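Local coordinates for 3-methylornithine synthase (Methanosarcina barkeri, PDB 3T7V), which catalyses the radical-based isomerisation of L-lysine to (3R)-3-methyl-D-ornithine in pyrrolysine biosynthesis, using a [4Fe-4S] cluster and S-adenosylmethionine, at residues Leu155-Arg159 against Phe196-Tyr202; His109-Met115 against Leu141-Pro147; Ser76-Asn81 against Gln242-Leu247. All blocks are in the same frame, centred on the assembly; numbering follows the deposited sequence.

Interaction 1. Residues Leu155-Arg159 against Phe196-Tyr202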
loop_
_atom_site.group_PDB
_atom_site.type_symbol
_atom_site.label_atom_id
_atom_site.label_comp_id
_atom_site.label_asym_id
_atom_site.label_seq_id
_atom_site.Cartn_x
_atom_site.Cartn_y
_atom_site.Cartn_z
ATOM N N LEU A 155 -10.836 -4.604 -15.847
ATOM C CA LEU A 155 -10.335 -5.467 -14.753
ATOM C C LEU A 155 -10.291 -6.934 -15.205
ATOM O O LEU A 155 -9.354 -7.703 -14.911
ATOM C CB LEU A 155 -11.180 -5.308 -13.443
ATOM C CG LEU A 155 -10.959 -3.938 -12.759
ATOM C CD1 LEU A 155 -11.997 -3.916 -11.611
ATOM C CD2 LEU A 155 -9.496 -3.814 -12.265
ATOM N N LEU A 156 -11.359 -7.357 -15.893
ATOM C CA LEU A 156 -11.447 -8.758 -16.333
ATOM C C LEU A 156 -10.373 -9.061 -17.388
ATOM O O LEU A 156 -9.673 -10.109 -17.287
ATOM C CB LEU A 156 -12.902 -8.892 -16.853
ATOM C CG LEU A 156 -13.381 -9.993 -17.637
ATOM C CD1 LEU A 156 -14.931 -9.823 -17.637
ATOM C CD2 LEU A 156 -12.747 -10.065 -19.001
ATOM N N LYS A 157 -10.106 -8.125 -18.305
ATOM C CA LYS A 157 -9.081 -8.357 -19.315
ATOM C C LYS A 157 -7.669 -8.361 -18.705
ATOM O O LYS A 157 -6.790 -9.165 -19.129
ATOM C CB LYS A 157 -9.185 -7.339 -20.415
ATOM C CG LYS A 157 -10.427 -7.583 -21.296
ATOM C CD LYS A 157 -10.520 -6.382 -22.225
ATOM C CE LYS A 157 -11.514 -6.700 -23.282
ATOM N NZ LYS A 157 -12.275 -5.434 -23.505
ATOM N N ALA A 158 -7.463 -7.484 -17.732
ATOM C CA ALA A 158 -6.137 -7.468 -17.108
ATOM C C ALA A 158 -5.845 -8.708 -16.289
ATOM O O ALA A 158 -4.709 -9.153 -16.251
ATOM C CB ALA A 158 -5.955 -6.222 -16.281
ATOM N N ARG A 159 -6.887 -9.295 -15.699
ATOM C CA ARG A 159 -6.775 -10.587 -14.985
ATOM C C ARG A 159 -6.334 -11.678 -15.950
ATOM O O ARG A 159 -5.417 -12.466 -15.681
ATOM C CB ARG A 159 -8.082 -10.913 -14.297
ATOM C CG ARG A 159 -8.040 -12.277 -13.568
ATOM C CD ARG A 159 -7.051 -12.325 -12.429
ATOM N NE ARG A 159 -7.076 -13.639 -11.829
ATOM C CZ ARG A 159 -6.198 -14.048 -10.921
ATOM N NH1 ARG A 159 -5.270 -13.210 -10.451
ATOM N NH2 ARG A 159 -6.340 -15.248 -10.406
ATOM N N PHE A 196 -15.817 -6.952 -7.465
ATOM C CA PHE A 196 -15.816 -7.521 -8.818
ATOM C C PHE A 196 -14.455 -8.204 -9.068
ATOM O O PHE A 196 -14.373 -9.289 -9.631
ATOM C CB PHE A 196 -16.085 -6.433 -9.876
ATOM C CG PHE A 196 -16.085 -6.991 -11.288
ATOM C CD1 PHE A 196 -17.236 -7.600 -11.774
ATOM C CD2 PHE A 196 -14.944 -6.961 -12.051
ATOM C CE1 PHE A 196 -17.238 -8.147 -13.085
ATOM C CE2 PHE A 196 -14.903 -7.495 -13.349
ATOM C CZ PHE A 196 -16.058 -8.104 -13.842
ATOM N N ALA A 197 -13.371 -7.510 -8.667
ATOM C CA ALA A 197 -12.046 -8.067 -8.893
ATOM C C ALA A 197 -11.895 -9.389 -8.123
ATOM O O ALA A 197 -11.367 -10.381 -8.727
ATOM C CB ALA A 197 -10.970 -7.053 -8.413
ATOM N N LYS A 198 -12.368 -9.464 -6.859
ATOM C CA LYS A 198 -12.240 -10.747 -6.085
ATOM C C LYS A 198 -13.023 -11.845 -6.877
ATOM O O LYS A 198 -12.568 -12.995 -6.975
ATOM C CB LYS A 198 -12.810 -10.582 -4.704
ATOM C CG LYS A 198 -11.838 -9.892 -3.795
ATOM C CD LYS A 198 -11.106 -10.948 -2.933
ATOM C CE LYS A 198 -11.641 -10.957 -1.510
ATOM N NZ LYS A 198 -10.922 -11.973 -0.698
ATOM N N GLN A 199 -14.173 -11.495 -7.479
ATOM C CA GLN A 199 -14.925 -12.528 -8.227
ATOM C C GLN A 199 -14.163 -13.045 -9.430
ATOM O O GLN A 199 -14.366 -14.200 -9.895
ATOM C CB GLN A 199 -16.259 -11.920 -8.686
ATOM C CG GLN A 199 -17.173 -11.736 -7.506
ATOM C CD GLN A 199 -18.381 -10.870 -7.783
ATOM O OE1 GLN A 199 -19.232 -10.690 -6.900
ATOM N NE2 GLN A 199 -18.520 -10.408 -9.015
ATOM N N GLN A 200 -13.335 -12.194 -10.060
ATOM C CA GLN A 200 -12.510 -12.616 -11.191
ATOM C C GLN A 200 -11.223 -13.326 -10.814
ATOM O O GLN A 200 -10.470 -13.794 -11.658
ATOM C CB GLN A 200 -12.155 -11.383 -12.007
ATOM C CG GLN A 200 -13.315 -10.778 -12.779
ATOM C CD GLN A 200 -13.916 -11.745 -13.817
ATOM O OE1 GLN A 200 -13.217 -12.507 -14.489
ATOM N NE2 GLN A 200 -15.216 -11.603 -14.039
ATOM N N GLY A 201 -11.016 -13.406 -9.510
ATOM C CA GLY A 201 -9.858 -14.122 -8.986
ATOM C C GLY A 201 -8.722 -13.291 -8.395
ATOM O O GLY A 201 -7.737 -13.854 -7.883
ATOM N N TYR A 202 -8.841 -11.966 -8.511
ATOM C CA TYR A 202 -7.794 -11.132 -7.886
ATOM C C TYR A 202 -7.744 -11.267 -6.378
ATOM O O TYR A 202 -8.773 -11.478 -5.723
ATOM C CB TYR A 202 -8.123 -9.631 -8.141
ATOM C CG TYR A 202 -7.915 -9.091 -9.504
ATOM C CD1 TYR A 202 -6.697 -8.421 -9.799
ATOM C CD2 TYR A 202 -8.920 -9.128 -10.480
ATOM C CE1 TYR A 202 -6.511 -7.802 -10.997
ATOM C CE2 TYR A 202 -8.715 -8.486 -11.695
ATOM C CZ TYR A 202 -7.528 -7.860 -11.949
ATOM O OH TYR A 202 -7.382 -7.217 -13.131
#
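Leu155 points its CB at helix 187-200 and meets two aromatic residues: CD1 comes within 4.3 Å of Phe196 CD2, and CB lies 4.4 Å from Tyr202 CE2. Its carbonyl does double duty. Leu155 O takes the helical bond from Arg159 N at 3.0 Å and also accepts the phenol proton, Tyr202 OH to Leu155 O at 2.7 Å. One residue on, at the outer edge, Leu156 sets CB against the rim of the Phe196 ring (CE2, 4.3 Å) and CD1 against Gln200 NE2 (4.0 Å). These are neighbouring outer helices of the radical SAM barrel, 152-160 and 187-200, running in roughly the same direction: the axes of the short segments pass 10.0 Å apart at -32°, with strand 163-167 packed beneath. Ala158 adds its methyl, CB 3.6 Å from Tyr202 OH. Arg159 then reaches across the C-terminal end of the second helix, where Gly201, at phi 108°, closes a Schellman motif with bonds from Gly201 N to Lys198 O and from Tyr202 N to Ala197 O. Arg159 CD sits over the Tyr202 ring in a CH-pi contact, 4.3 Å from the centroid, while NH1 is hydrogen-bonded to the carbonyl of Ala163.

Interaction 2. Residues His109-Met115 against Leu141-Pro147; sequences HMVDLTM and LPIMISP. With MD0 (5-amino-D-isoleucine), chain D; SAM (S-adenosylmethionine), chain C.
Two neighbouring parallel strands of the radical SAM barrel meet here and supply part of the pocket for the product, 5-amino-D-isoleucine (MD0). Strands 110-115 and 143-146 are extended, their axes 4.6 Å apart and inclined at 17°. The register pairs Val111 with Ile143, Asp112 with Met144, Leu113 with Ile145 and Thr114 with Ser146, CA to CA 4.5-5.1 Å. Five backbone hydrogen bonds join them: Val111 N to Pro142 O (3.1 Å), Met144 N to Val111 O (2.8 Å), Leu113 N to Met144 O (2.8 Å), Ser146 N to Leu113 O (2.8 Å) and Met115 N to Ser146 O (3.1 Å). Val111, Leu113, Ile143 and Ile145 share the face covered by helix 126-139; Val111 CG2 meets Ile143 CG1 at 4.0 Å, and Leu113 CD1 meets Ile143 CG2 at 3.7 Å.

Asp112, Thr114, Met144 and Ser146 occupy the other face. Asp112 (chi1 t, chi2 5°) accepts from Ser146 (chi1 m), OG to OD1 2.8 Å, and weakly from Thr114 OG1 at 2.8 Å to the same OD1. MD0 NE donates to Asp112 OD2 and Ser146 OG, each at 2.9 Å, so carboxylate and hydroxyl together hold the terminal amine. At the C-terminal end, Met115 O lies 3.1 Å from SAM N and Thr114 CG2 3.8 Å from SAM CE, while Met115 CE packs on Pro147 CB at 3.7 Å. The connection runs through helices 119-123 and 126-139, making this a beta-alpha-beta unit of a TIM-type barrel, polar residues on its interior face turned to the ligand.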
loop_
_atom_site.group_PDB
_atom_site.type_symbol
_atom_site.label_atom_id
_atom_site.label_comp_id
_atom_site.label_asym_id
_atom_site.label_seq_id
_atom_site.Cartn_x
_atom_site.Cartn_y
_atom_site.Cartn_z
ATOM N N HIS A 109 9.182 -10.317 -4.956
ATOM C CA HIS A 109 8.030 -11.231 -4.979
ATOM C C HIS A 109 6.876 -10.771 -5.820
ATOM O O HIS A 109 6.105 -11.604 -6.308
ATOM C CB HIS A 109 7.490 -11.488 -3.541
ATOM C CG HIS A 109 8.528 -12.053 -2.643
ATOM N ND1 HIS A 109 9.310 -11.250 -1.863
ATOM C CD2 HIS A 109 8.950 -13.344 -2.441
ATOM C CE1 HIS A 109 10.220 -12.007 -1.223
ATOM N NE2 HIS A 109 9.995 -13.290 -1.568
ATOM N N MET A 110 6.811 -9.465 -6.108
ATOM C CA MET A 110 5.672 -8.903 -6.809
ATOM C C MET A 110 6.128 -7.565 -7.346
ATOM O O MET A 110 7.094 -6.943 -6.798
ATOM C CB MET A 110 4.503 -8.721 -5.834
ATOM C CG MET A 110 3.210 -8.176 -6.578
ATOM S SD MET A 110 1.683 -8.570 -5.677
ATOM C CE MET A 110 2.013 -7.674 -4.185
ATOM N N VAL A 111 5.486 -7.094 -8.417
ATOM C CA VAL A 111 5.673 -5.708 -8.915
ATOM C C VAL A 111 4.328 -5.011 -8.908
ATOM O O VAL A 111 3.325 -5.638 -9.276
ATOM C CB VAL A 111 6.306 -5.703 -10.311
ATOM C CG1 VAL A 111 7.679 -6.288 -10.294
ATOM C CG2 VAL A 111 5.453 -6.407 -11.353
ATOM N N ASP A 112 4.313 -3.774 -8.432
ATOM C CA ASP A 112 3.076 -2.917 -8.433
ATOM C C ASP A 112 3.066 -1.898 -9.537
ATOM O O ASP A 112 3.955 -1.008 -9.510
ATOM C CB ASP A 112 2.925 -2.294 -7.038
ATOM C CG ASP A 112 1.770 -1.370 -6.884
ATOM O OD1 ASP A 112 0.919 -1.190 -7.803
ATOM O OD2 ASP A 112 1.647 -0.766 -5.759
ATOM N N LEU A 113 2.254 -2.112 -10.555
ATOM C CA LEU A 113 2.199 -1.184 -11.731
ATOM C C LEU A 113 1.098 -0.163 -11.368
ATOM O O LEU A 113 -0.088 -0.513 -11.242
ATOM C CB LEU A 113 1.748 -1.953 -12.994
ATOM C CG LEU A 113 2.676 -3.080 -13.405
ATOM C CD1 LEU A 113 2.034 -3.803 -14.570
ATOM C CD2 LEU A 113 4.044 -2.491 -13.691
ATOM N N THR A 114 1.521 1.074 -11.121
ATOM C CA THR A 114 0.640 2.115 -10.628
ATOM C C THR A 114 0.583 3.276 -11.597
ATOM O O THR A 114 1.592 3.667 -12.221
ATOM C CB THR A 114 1.184 2.616 -9.264
ATOM O OG1 THR A 114 1.016 1.569 -8.301
ATOM C CG2 THR A 114 0.370 3.848 -8.712
ATOM N N MET A 115 -0.609 3.885 -11.712
ATOM C CA MET A 115 -0.749 5.122 -12.461
ATOM C C MET A 115 -1.754 5.997 -11.754
ATOM O O MET A 115 -2.614 5.560 -10.994
ATOM C CB MET A 115 -1.174 4.917 -13.951
ATOM C CG MET A 115 -2.466 4.070 -14.047
ATOM S SD MET A 115 -3.019 4.135 -15.783
ATOM C CE MET A 115 -4.359 2.967 -15.701
ATOM N N LEU A 141 6.365 -12.496 -12.899
ATOM C CA LEU A 141 6.144 -12.353 -11.455
ATOM C C LEU A 141 4.717 -12.009 -11.237
ATOM O O LEU A 141 3.978 -11.510 -12.128
ATOM C CB LEU A 141 6.942 -11.093 -10.918
ATOM C CG LEU A 141 8.470 -11.322 -10.782
ATOM C CD1 LEU A 141 9.118 -9.994 -10.462
ATOM C CD2 LEU A 141 8.719 -12.350 -9.653
ATOM N N PRO A 142 4.218 -12.283 -10.031
ATOM C CA PRO A 142 2.930 -11.676 -9.627
ATOM C C PRO A 142 2.883 -10.192 -9.829
ATOM O O PRO A 142 3.903 -9.492 -9.603
ATOM C CB PRO A 142 2.855 -11.998 -8.120
ATOM C CG PRO A 142 3.748 -13.255 -8.005
ATOM C CD PRO A 142 4.885 -12.980 -8.946
ATOM N N ILE A 143 1.779 -9.737 -10.347
ATOM C CA ILE A 143 1.593 -8.303 -10.647
ATOM C C ILE A 143 0.466 -7.741 -9.827
ATOM O O ILE A 143 -0.661 -8.293 -9.795
ATOM C CB ILE A 143 1.232 -8.076 -12.149
ATOM C CG1 ILE A 143 2.420 -8.402 -13.012
ATOM C CG2 ILE A 143 0.807 -6.599 -12.422
ATOM C CD1 ILE A 143 2.091 -8.239 -14.496
ATOM N N MET A 144 0.756 -6.647 -9.133
ATOM C CA MET A 144 -0.280 -5.835 -8.481
ATOM C C MET A 144 -0.541 -4.682 -9.442
ATOM O O MET A 144 0.406 -4.123 -10.011
ATOM C CB MET A 144 0.256 -5.273 -7.155
ATOM C CG MET A 144 -0.649 -4.176 -6.579
ATOM S SD MET A 144 0.036 -3.740 -4.914
ATOM C CE MET A 144 -0.812 -4.935 -4.005
ATOM N N ILE A 145 -1.784 -4.377 -9.693
ATOM C CA ILE A 145 -2.145 -3.161 -10.467
ATOM C C ILE A 145 -2.810 -2.180 -9.550
ATOM O O ILE A 145 -3.685 -2.545 -8.702
ATOM C CB ILE A 145 -2.994 -3.518 -11.717
ATOM C CG1 ILE A 145 -4.302 -4.216 -11.341
ATOM C CG2 ILE A 145 -2.154 -4.216 -12.775
ATOM C CD1 ILE A 145 -5.290 -4.334 -12.539
ATOM N N SER A 146 -2.466 -0.890 -9.746
ATOM C CA SER A 146 -3.126 0.205 -9.036
ATOM C C SER A 146 -3.510 1.222 -10.120
ATOM O O SER A 146 -2.793 2.204 -10.316
ATOM C CB SER A 146 -2.144 0.842 -8.021
ATOM O OG SER A 146 -1.594 -0.122 -7.161
ATOM N N PRO A 147 -4.594 0.979 -10.849
ATOM C CA PRO A 147 -4.911 1.769 -12.024
ATOM C C PRO A 147 -5.970 2.821 -11.766
ATOM O O PRO A 147 -6.428 3.460 -12.741
ATOM C CB PRO A 147 -5.484 0.688 -12.962
ATOM C CG PRO A 147 -6.279 -0.192 -12.017
ATOM C CD PRO A 147 -5.470 -0.235 -10.708
HETATM C C MD0 D . 3.612 2.310 -1.713
HETATM N N MD0 D . 4.378 4.193 -3.040
HETATM O O MD0 D . 3.504 1.068 -1.647
HETATM C CA MD0 D . 3.576 2.974 -3.052
HETATM C CB MD0 D . 2.108 3.302 -3.458
HETATM C CD MD0 D . 0.090 2.074 -4.512
HETATM N NE MD0 D . -0.519 0.759 -4.666
HETATM C CG MD0 D . 1.348 1.958 -3.656
HETATM C CG2 MD0 D . 1.348 4.185 -2.434
HETATM O OXT MD0 D . 3.750 3.030 -0.717
HETATM N N SAM C . -4.536 6.740 -8.820
HETATM C CA SAM C . -4.828 5.503 -8.267
HETATM C C SAM C . -5.624 5.550 -7.025
HETATM O O SAM C . -5.902 6.649 -6.505
HETATM O OXT SAM C . -6.100 4.439 -6.599
HETATM C CB SAM C . -3.756 4.937 -7.646
HETATM C CG SAM C . -2.811 5.718 -6.827
HETATM S SD SAM C . -2.596 5.018 -5.135
HETATM C CE SAM C . -0.886 4.552 -5.178
HETATM C "C5'" SAM C . -2.517 6.505 -4.159
HETATM C "C4'" SAM C . -2.873 6.301 -2.886
HETATM O "O4'" SAM C . -1.458 6.824 -2.477
HETATM C "C3'" SAM C . -3.935 6.953 -2.424
HETATM O "O3'" SAM C . -4.722 5.756 -2.356
HETATM C "C2'" SAM C . -3.292 7.148 -1.044
HETATM O "O2'" SAM C . -3.651 6.112 -0.072
HETATM C "C1'" SAM C . -1.763 7.289 -1.158
HETATM N N9 SAM C . -1.386 8.750 -1.170
HETATM C C8 SAM C . -1.588 9.706 -2.127
HETATM N N7 SAM C . -1.133 10.869 -1.684
HETATM C C5 SAM C . -0.616 10.661 -0.426
HETATM C C6 SAM C . -0.078 11.529 0.537
HETATM N N6 SAM C . 0.057 12.840 0.332
HETATM N N1 SAM C . 0.382 11.004 1.683
HETATM C C2 SAM C . 0.258 9.671 1.957
HETATM N N3 SAM C . -0.360 8.824 1.099
HETATM C C4 SAM C . -0.771 9.338 -0.103
#

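Interaction 3. Residues Ser76-Asn81 against Gln242-Leu247. With SAM (S-adenosylmethionine), chain C; SF4 (iron/sulfur cluster), chain B.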
loop_
_atom_site.group_PDB
_atom_site.type_symbol
_atom_site.label_atom_id
_atom_site.label_comp_id
_atom_site.label_asym_id
_atom_site.label_seq_id
_atom_site.Cartn_x
_atom_site.Cartn_y
_atom_site.Cartn_z
ATOM N N SER A 76 -7.887 15.659 -2.755
ATOM C CA SER A 76 -7.381 16.871 -2.057
ATOM C C SER A 76 -6.000 16.684 -1.419
ATOM O O SER A 76 -5.320 17.636 -1.108
ATOM C CB SER A 76 -8.399 17.361 -1.068
ATOM O OG SER A 76 -8.618 16.349 -0.159
ATOM N N PHE A 77 -5.648 15.433 -1.202
ATOM C CA PHE A 77 -4.424 15.053 -0.473
ATOM C C PHE A 77 -3.225 14.771 -1.422
ATOM O O PHE A 77 -2.082 14.644 -0.941
ATOM C CB PHE A 77 -4.670 13.774 0.400
ATOM C CG PHE A 77 -5.249 12.631 -0.350
ATOM C CD1 PHE A 77 -4.413 11.699 -1.011
ATOM C CD2 PHE A 77 -6.638 12.478 -0.434
ATOM C CE1 PHE A 77 -4.996 10.667 -1.742
ATOM C CE2 PHE A 77 -7.216 11.383 -1.064
ATOM C CZ PHE A 77 -6.377 10.492 -1.780
ATOM N N CYS A 78 -3.511 14.552 -2.740
ATOM C CA CYS A 78 -2.503 13.940 -3.564
ATOM C C CYS A 78 -1.782 14.947 -4.444
ATOM O O CYS A 78 -2.411 15.778 -5.099
ATOM C CB CYS A 78 -3.228 12.945 -4.492
ATOM S SG CYS A 78 -2.057 12.040 -5.541
ATOM N N TYR A 79 -0.458 14.865 -4.449
ATOM C CA TYR A 79 0.345 15.800 -5.281
ATOM C C TYR A 79 -0.059 15.707 -6.760
ATOM O O TYR A 79 0.118 16.698 -7.499
ATOM C CB TYR A 79 1.796 15.364 -5.152
ATOM C CG TYR A 79 2.802 16.284 -5.833
ATOM C CD1 TYR A 79 3.031 17.598 -5.316
ATOM C CD2 TYR A 79 3.433 15.873 -6.969
ATOM C CE1 TYR A 79 3.971 18.429 -5.952
ATOM C CE2 TYR A 79 4.396 16.684 -7.568
ATOM C CZ TYR A 79 4.637 17.941 -7.043
ATOM O OH TYR A 79 5.575 18.741 -7.674
ATOM N N TYR A 80 -0.526 14.543 -7.224
ATOM C CA TYR A 80 -0.731 14.341 -8.635
ATOM C C TYR A 80 -2.157 14.674 -9.054
ATOM O O TYR A 80 -2.514 14.504 -10.202
ATOM C CB TYR A 80 -0.354 12.862 -8.979
ATOM C CG TYR A 80 1.079 12.600 -8.671
ATOM C CD1 TYR A 80 1.466 12.050 -7.453
ATOM C CD2 TYR A 80 2.055 12.883 -9.584
ATOM C CE1 TYR A 80 2.792 11.843 -7.119
ATOM C CE2 TYR A 80 3.419 12.674 -9.245
ATOM C CZ TYR A 80 3.745 12.144 -7.981
ATOM O OH TYR A 80 5.111 11.988 -7.776
ATOM N N ASN A 81 -2.961 15.268 -8.153
ATOM C CA ASN A 81 -4.315 15.680 -8.571
ATOM C C ASN A 81 -4.276 16.599 -9.782
ATOM O O ASN A 81 -3.307 17.356 -9.933
ATOM C CB ASN A 81 -5.150 16.112 -7.414
ATOM C CG ASN A 81 -5.002 17.522 -7.207
ATOM O OD1 ASN A 81 -5.746 18.324 -7.860
ATOM N ND2 ASN A 81 -4.099 17.882 -6.356
ATOM N N GLN A 242 1.183 17.798 0.718
ATOM C CA GLN A 242 1.965 17.977 -0.526
ATOM C C GLN A 242 1.790 19.427 -1.014
ATOM O O GLN A 242 0.704 20.002 -1.005
ATOM C CB GLN A 242 1.368 17.044 -1.630
ATOM C CG GLN A 242 1.497 15.556 -1.240
ATOM C CD GLN A 242 2.960 15.072 -1.235
ATOM O OE1 GLN A 242 3.772 15.423 -2.118
ATOM N NE2 GLN A 242 3.297 14.150 -0.317
ATOM N N GLU A 243 2.847 19.946 -1.621
ATOM C CA GLU A 243 2.857 21.317 -2.195
ATOM C C GLU A 243 1.826 21.414 -3.318
ATOM O O GLU A 243 1.688 20.514 -4.145
ATOM C CB GLU A 243 4.302 21.606 -2.711
ATOM C CG GLU A 243 4.415 22.951 -3.377
ATOM C CD GLU A 243 5.822 23.289 -3.835
ATOM O OE1 GLU A 243 6.375 22.603 -4.722
ATOM O OE2 GLU A 243 6.369 24.277 -3.323
ATOM N N GLY A 244 1.028 22.505 -3.314
ATOM C CA GLY A 244 0.175 22.758 -4.422
ATOM C C GLY A 244 -1.162 22.114 -4.310
ATOM O O GLY A 244 -1.978 22.276 -5.192
ATOM N N THR A 245 -1.413 21.395 -3.190
ATOM C CA THR A 245 -2.736 20.753 -3.032
ATOM C C THR A 245 -3.592 21.519 -2.016
ATOM O O THR A 245 -3.037 22.292 -1.206
ATOM C CB THR A 245 -2.575 19.311 -2.473
ATOM O OG1 THR A 245 -2.010 19.359 -1.157
ATOM C CG2 THR A 245 -1.680 18.502 -3.485
ATOM N N PRO A 246 -4.884 21.180 -1.948
ATOM C CA PRO A 246 -5.766 21.877 -0.991
ATOM C C PRO A 246 -5.353 21.624 0.428
ATOM O O PRO A 246 -5.617 22.443 1.291
ATOM C CB PRO A 246 -7.162 21.240 -1.290
ATOM C CG PRO A 246 -7.074 20.949 -2.779
ATOM C CD PRO A 246 -5.668 20.441 -2.966
ATOM N N LEU A 247 -4.660 20.509 0.681
ATOM C CA LEU A 247 -4.219 20.169 2.036
ATOM C C LEU A 247 -2.765 20.517 2.361
ATOM O O LEU A 247 -2.203 20.017 3.352
ATOM C CB LEU A 247 -4.481 18.686 2.323
ATOM C CG LEU A 247 -5.982 18.374 2.405
ATOM C CD1 LEU A 247 -6.220 16.879 2.585
ATOM C CD2 LEU A 247 -6.609 19.135 3.617
HETATM N N SAM C . -4.536 6.740 -8.820
HETATM C CA SAM C . -4.828 5.503 -8.267
HETATM C C SAM C . -5.624 5.550 -7.025
HETATM O O SAM C . -5.902 6.649 -6.505
HETATM O OXT SAM C . -6.100 4.439 -6.599
HETATM C CB SAM C . -3.756 4.937 -7.646
HETATM C CG SAM C . -2.811 5.718 -6.827
HETATM S SD SAM C . -2.596 5.018 -5.135
HETATM C CE SAM C . -0.886 4.552 -5.178
HETATM C "C5'" SAM C . -2.517 6.505 -4.159
HETATM C "C4'" SAM C . -2.873 6.301 -2.886
HETATM O "O4'" SAM C . -1.458 6.824 -2.477
HETATM C "C3'" SAM C . -3.935 6.953 -2.424
HETATM O "O3'" SAM C . -4.722 5.756 -2.356
HETATM C "C2'" SAM C . -3.292 7.148 -1.044
HETATM O "O2'" SAM C . -3.651 6.112 -0.072
HETATM C "C1'" SAM C . -1.763 7.289 -1.158
HETATM N N9 SAM C . -1.386 8.750 -1.170
HETATM C C8 SAM C . -1.588 9.706 -2.127
HETATM N N7 SAM C . -1.133 10.869 -1.684
HETATM C C5 SAM C . -0.616 10.661 -0.426
HETATM C C6 SAM C . -0.078 11.529 0.537
HETATM N N6 SAM C . 0.057 12.840 0.332
HETATM N N1 SAM C . 0.382 11.004 1.683
HETATM C C2 SAM C . 0.258 9.671 1.957
HETATM N N3 SAM C . -0.360 8.824 1.099
HETATM C C4 SAM C . -0.771 9.338 -0.103
HETATM FE FE1 SF4 B . -4.823 8.342 -7.364
HETATM FE FE2 SF4 B . -5.164 10.631 -8.921
HETATM FE FE3 SF4 B . -3.679 10.850 -6.714
HETATM FE FE4 SF4 B . -6.298 10.568 -6.495
HETATM S S1 SF4 B . -5.263 12.325 -7.475
HETATM S S2 SF4 B . -4.728 9.431 -5.314
HETATM S S3 SF4 B . -6.836 9.206 -8.197
HETATM S S4 SF4 B . -3.158 9.625 -8.508
HETATM O O HOH W 1 -1.589 17.135 0.370
HETATM O O HOH W 2 5.131 21.518 -7.243
HETATM O O HOH W 3 -3.920 20.867 -6.422
#
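Tyr79, Ser76 and Gln242 lose the most surface where these two loops meet. Tyr79 lies along the turn at 242-245: its ring edge faces a carbonyl, CD1 3.4 Å from Glu243 O, and a water joins Tyr79 OH to Glu243 OE1. That turn is type II, with Gly244 at phi 89° and Thr245 OG1 bonded to Gln242 O at 2.8 Å. Ser76 covers the far end: its O packs on Pro246 CD (3.4 Å) and receives a weak hydrogen bond from Leu247 N (3.4 Å), while its OG bonds to the carbonyl of Lys180. Gln242 sits near the cofactor, CG 3.7 Å from Phe77 O and 3.5 Å from SAM N6; a water ties Gln242 N to Phe77 O and Thr245 OG1. Phe77 O also takes a weak bond from SAM N6 (3.1 Å), and Cys78 SG ligates FE3 at 2.3 Å. Together with Cys71 and Cys75, Cys78 forms the CxxxCxxC cluster-binding motif of radical SAM enzymes.

Interactions 1 and 2 are neighbours, centres 14 Å apart: Ile145 CD1, on the outer face of strand 143-146, touches Tyr202 OH (3.6 Å), Ala158 CB and Leu155 CD2 (both 4.2 Å). Strand 143-146 precedes helix 152-160; its inward Ser146 reaches the pocket, its outward Ile145 the helices. Interaction 3 is remote, its centre 24 Å from that of interaction 2 and 30 Å from that of interaction 1. It nevertheless shares SAM with interaction 2: residues 76-81 and 242-247 border the adenine, and Cys78 ligates the cluster that binds the methionine end, whereas 109-115 and 141-147 border the methionine part and the product. Interaction 1 stands back, the Leu155 side chain about 11 Å from SAM.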